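Local atomic coordinates of surface protein VspA (Borrelia turicatae, PDB entry 1YJG), a protein that probably serves as a switchable outer-membrane surface lipoprotein, expressed one variant at a time to evade the host immune response, here as its helical-bundle core. Residues S75-L78 and K79-T83; T84-N87 and A88-F92. All coordinates share one frame; numbering follows the deposited sequence.

Contact 1. Residues S75-L78 and K79-T83; sequences SDDL and KGKIT
D77 and K81, one helical turn apart, form the charged clasp of this first turn of helix 76-98. K81 NZ sits 2.6 Å from D77 OD2, a salt bridge that meets the carboxylate on its syn side and about 20° out of its plane. D77 CG lies anti to its own backbone N (chi1 -178°), which turns the acid outward from the helix. The lysine does the reaching: CG lies beside the backbone N, the chain runs back past D77 O and bends at its last torsion to bring NZ onto the oxygen. The tightly packed part lies at the backbone and on the L78 and I82 side. S75 is the N-cap: its OG accepts from L78 N at 3.2 Å, and its carbonyl O takes K79 N at 2.9 Å. G80 N and K81 N follow onto D76 O and D77 O, and I82 N onto L78 O at 3.1 Å, where I82 CG1 also rests against the same oxygen at 3.3 Å. At the far end T83 OG1 joins T83 N on K79 O, the two donors arriving from opposite faces of the carbonyl plane. The looser, solvent side belongs to D76 and K79. Their charged ends, D76 OD1 and K79 NZ, stand 5.1 Å apart and are joined through a water that donates to OD1 at 2.6 Å and accepts a weak bond from K79 NZ. Inward, L78 and I82 press on F10 of helix 2-28 and L142 of helix 129-155, K81 touches S145 of that same helix, and I82 and T83 reach E69 at the end of helix 48-69, so the N-terminal end of helix 76-98 is set against three other helices of the bundle.

Contact 2. Residues T84-N87 and A88-F92; sequences TVKN and ASTSF
T90 lies over the carbonyl of K86, with T90 CB 3.2 Å from K86 O. The oxygen takes the backbone bond from T90 N at 3.1 Å. S89 OG comes within 3.2 Å of the same oxygen, its chi1 of 62° tucking the hydroxyl between its own backbone N and carbonyl carbon. K86 runs outward, CG anti to the backbone N, and the bend at its last torsion swings NZ forward to 3.3 Å from T90 OG1. What gathers these three polar ends is D62 of helix 48-69: OD2 forms a salt bridge with K86 NZ, and OD1 is hydrogen-bonded to the hydroxyls of both S89 and T90. Further round the turn, N87 O accepts from S91 N at 3.0 Å and, weakly, from S91 OG, while S89 N bonds to V85 O. Beyond the polar cluster, K86 also touches A66 and E69, V85 packs on L65 and F92 on I58, all of helix 48-69; V85 and A88 meet L135 of helix 129-155, so this part of helix 76-98 packs against both.

Coming from the N terminus, the chain passes through helix 2-28, the small hairpin 33-36/39-42 and helix 48-69 before S75 opens helix 76-98. Contact 1 covers the first turns of that helix and contact 2 follows directly, so the two lie in series, neither nesting nor crossing, with centres about 14 Å apart. Each joins residues within a helix and closes no long loop. A bond from T84 OG1 to G80 O links the two across their junction. Both face helices 48-69 and 129-155, meeting L142 in common; helix 2-28 borders contact 1, whereas contact 2 lies nearer the centre of the chain.

Contact 1. Residues S75-L78 and K79-T83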
loop_
_atom_site.group_PDB
_atom_site.type_symbol
_atom_site.label_atom_id
_atom_site.label_comp_id
_atom_site.label_asym_id
_atom_site.label_seq_id
_atom_site.Cartn_x
_atom_site.Cartn_y
_atom_site.Cartn_z
ATOM N N SER A 75 -10.903 -10.039 21.894
ATOM C CA SER A 75 -11.004 -11.427 22.325
ATOM C C SER A 75 -9.653 -12.112 22.150
ATOM O O SER A 75 -8.865 -11.725 21.292
ATOM C CB SER A 75 -12.097 -12.164 21.538
ATOM O OG SER A 75 -11.673 -12.465 20.211
ATOM N N ASP A 76 -9.381 -13.110 22.986
ATOM C CA ASP A 76 -8.126 -13.851 22.924
ATOM C C ASP A 76 -7.933 -14.497 21.555
ATOM O O ASP A 76 -6.820 -14.561 21.053
ATOM C CB ASP A 76 -8.072 -14.915 24.023
ATOM C CG ASP A 76 -7.851 -14.327 25.399
ATOM O OD1 ASP A 76 -7.627 -13.096 25.493
ATOM O OD2 ASP A 76 -7.895 -15.020 26.456
ATOM N N ASP A 77 -9.017 -14.984 20.958
ATOM C CA ASP A 77 -8.951 -15.616 19.644
ATOM C C ASP A 77 -8.487 -14.607 18.579
ATOM O O ASP A 77 -7.627 -14.910 17.750
ATOM C CB ASP A 77 -10.311 -16.201 19.267
ATOM C CG ASP A 77 -10.279 -16.903 17.934
ATOM O OD1 ASP A 77 -10.047 -18.132 17.917
ATOM O OD2 ASP A 77 -10.460 -16.296 16.856
ATOM N N LEU A 78 -9.073 -13.412 18.604
ATOM C CA LEU A 78 -8.714 -12.357 17.659
ATOM C C LEU A 78 -7.273 -11.914 17.922
ATOM O O LEU A 78 -6.500 -11.710 16.986
ATOM C CB LEU A 78 -9.649 -11.148 17.772
ATOM C CG LEU A 78 -10.819 -11.027 16.794
ATOM C CD1 LEU A 78 -11.489 -9.679 16.984
ATOM C CD2 LEU A 78 -10.357 -11.207 15.341
ATOM N N LYS A 79 -6.918 -11.773 19.197
ATOM C CA LYS A 79 -5.572 -11.364 19.574
ATOM C C LYS A 79 -4.543 -12.347 19.018
ATOM O O LYS A 79 -3.480 -11.928 18.594
ATOM C CB LYS A 79 -5.425 -11.255 21.093
ATOM C CG LYS A 79 -4.183 -10.473 21.529
ATOM C CD LYS A 79 -4.146 -10.249 23.052
ATOM C CE LYS A 79 -4.762 -8.917 23.465
ATOM N NZ LYS A 79 -4.985 -8.807 24.943
ATOM N N GLY A 80 -4.873 -13.643 19.010
ATOM C CA GLY A 80 -3.983 -14.687 18.510
ATOM C C GLY A 80 -3.806 -14.663 17.003
ATOM O O GLY A 80 -2.723 -14.957 16.475
ATOM N N LYS A 81 -4.891 -14.365 16.298
ATOM C CA LYS A 81 -4.856 -14.295 14.849
ATOM C C LYS A 81 -3.977 -13.112 14.438
ATOM O O LYS A 81 -3.283 -13.182 13.419
ATOM C CB LYS A 81 -6.258 -14.167 14.272
ATOM C CG LYS A 81 -7.030 -15.458 14.263
ATOM C CD LYS A 81 -8.479 -15.234 13.849
ATOM C CE LYS A 81 -9.153 -16.544 13.441
ATOM N NZ LYS A 81 -9.494 -17.359 14.646
ATOM N N ILE A 82 -3.996 -12.046 15.242
ATOM C CA ILE A 82 -3.184 -10.853 14.987
ATOM C C ILE A 82 -1.732 -11.224 15.180
ATOM O O ILE A 82 -0.886 -10.749 14.448
ATOM C CB ILE A 82 -3.499 -9.704 15.978
ATOM C CG1 ILE A 82 -4.870 -9.101 15.722
ATOM C CG2 ILE A 82 -2.416 -8.571 15.891
ATOM C CD1 ILE A 82 -5.344 -8.157 16.895
ATOM N N THR A 83 -1.448 -12.035 16.202
ATOM C CA THR A 83 -0.080 -12.466 16.505
ATOM C C THR A 83 0.484 -13.295 15.368
ATOM O O THR A 83 1.653 -13.152 15.032
ATOM C CB THR A 83 -0.027 -13.238 17.847
ATOM O OG1 THR A 83 -0.317 -12.340 18.919
ATOM C CG2 THR A 83 1.394 -13.718 18.168
HETATM O O HOH W 1 -7.202 -10.815 24.217
#

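Contact 2. Residues T84-N87 and A88-F92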
loop_
_atom_site.group_PDB
_atom_site.type_symbol
_atom_site.label_atom_id
_atom_site.label_comp_id
_atom_site.label_asym_id
_atom_site.label_seq_id
_atom_site.Cartn_x
_atom_site.Cartn_y
_atom_site.Cartn_z
ATOM N N THR A 84 -0.351 -14.151 14.774
ATOM C CA THR A 84 0.070 -14.970 13.651
ATOM C C THR A 84 0.474 -14.037 12.503
ATOM O O THR A 84 1.472 -14.293 11.807
ATOM C CB THR A 84 -1.049 -15.919 13.229
ATOM O OG1 THR A 84 -1.276 -16.854 14.286
ATOM C CG2 THR A 84 -0.642 -16.793 12.028
ATOM N N VAL A 85 -0.269 -12.941 12.321
ATOM C CA VAL A 85 0.070 -11.985 11.259
ATOM C C VAL A 85 1.380 -11.282 11.601
ATOM O O VAL A 85 2.263 -11.198 10.757
ATOM C CB VAL A 85 -0.991 -10.881 11.001
ATOM C CG1 VAL A 85 -0.684 -10.179 9.673
ATOM C CG2 VAL A 85 -2.424 -11.433 10.992
ATOM N N LYS A 86 1.509 -10.810 12.841
ATOM C CA LYS A 86 2.721 -10.111 13.267
ATOM C C LYS A 86 3.971 -10.994 13.295
ATOM O O LYS A 86 5.068 -10.485 13.152
ATOM C CB LYS A 86 2.544 -9.383 14.599
ATOM C CG LYS A 86 3.777 -8.540 14.940
ATOM C CD LYS A 86 3.491 -7.369 15.843
ATOM C CE LYS A 86 4.746 -6.937 16.598
ATOM N NZ LYS A 86 6.008 -7.060 15.801
ATOM N N ASN A 87 3.805 -12.301 13.489
ATOM C CA ASN A 87 4.929 -13.228 13.496
ATOM C C ASN A 87 5.444 -13.283 12.062
ATOM O O ASN A 87 6.634 -13.345 11.823
ATOM C CB ASN A 87 4.516 -14.666 13.895
ATOM C CG ASN A 87 4.237 -14.846 15.409
ATOM O OD1 ASN A 87 4.617 -14.030 16.252
ATOM N ND2 ASN A 87 3.571 -15.951 15.741
ATOM N N ALA A 88 4.525 -13.269 11.103
ATOM C CA ALA A 88 4.887 -13.329 9.692
ATOM C C ALA A 88 5.620 -12.074 9.206
ATOM O O ALA A 88 6.636 -12.184 8.527
ATOM C CB ALA A 88 3.658 -13.624 8.825
ATOM N N SER A 89 5.114 -10.895 9.556
ATOM C CA SER A 89 5.748 -9.640 9.148
ATOM C C SER A 89 7.129 -9.493 9.811
ATOM O O SER A 89 8.062 -8.972 9.207
ATOM C CB SER A 89 4.856 -8.432 9.466
ATOM O OG SER A 89 4.609 -8.297 10.853
ATOM N N THR A 90 7.252 -9.955 11.051
ATOM C CA THR A 90 8.516 -9.897 11.780
ATOM C C THR A 90 9.506 -10.817 11.060
ATOM O O THR A 90 10.656 -10.461 10.863
ATOM C CB THR A 90 8.307 -10.322 13.261
ATOM O OG1 THR A 90 7.768 -9.221 14.003
ATOM C CG2 THR A 90 9.613 -10.606 13.965
ATOM N N SER A 91 9.028 -11.988 10.649
ATOM C CA SER A 91 9.831 -12.990 9.935
ATOM C C SER A 91 10.357 -12.448 8.617
ATOM O O SER A 91 11.522 -12.647 8.265
ATOM C CB SER A 91 8.997 -14.242 9.661
ATOM O OG SER A 91 9.132 -15.160 10.723
ATOM N N PHE A 92 9.486 -11.778 7.875
ATOM C CA PHE A 92 9.871 -11.194 6.599
ATOM C C PHE A 92 11.011 -10.195 6.797
ATOM O O PHE A 92 12.003 -10.225 6.078
ATOM C CB PHE A 92 8.690 -10.464 5.941
ATOM C CG PHE A 92 9.075 -9.734 4.692
ATOM C CD1 PHE A 92 9.092 -10.398 3.471
ATOM C CD2 PHE A 92 9.489 -8.412 4.744
ATOM C CE1 PHE A 92 9.473 -9.745 2.318
ATOM C CE2 PHE A 92 9.880 -7.752 3.589
ATOM C CZ PHE A 92 9.869 -8.412 2.379
#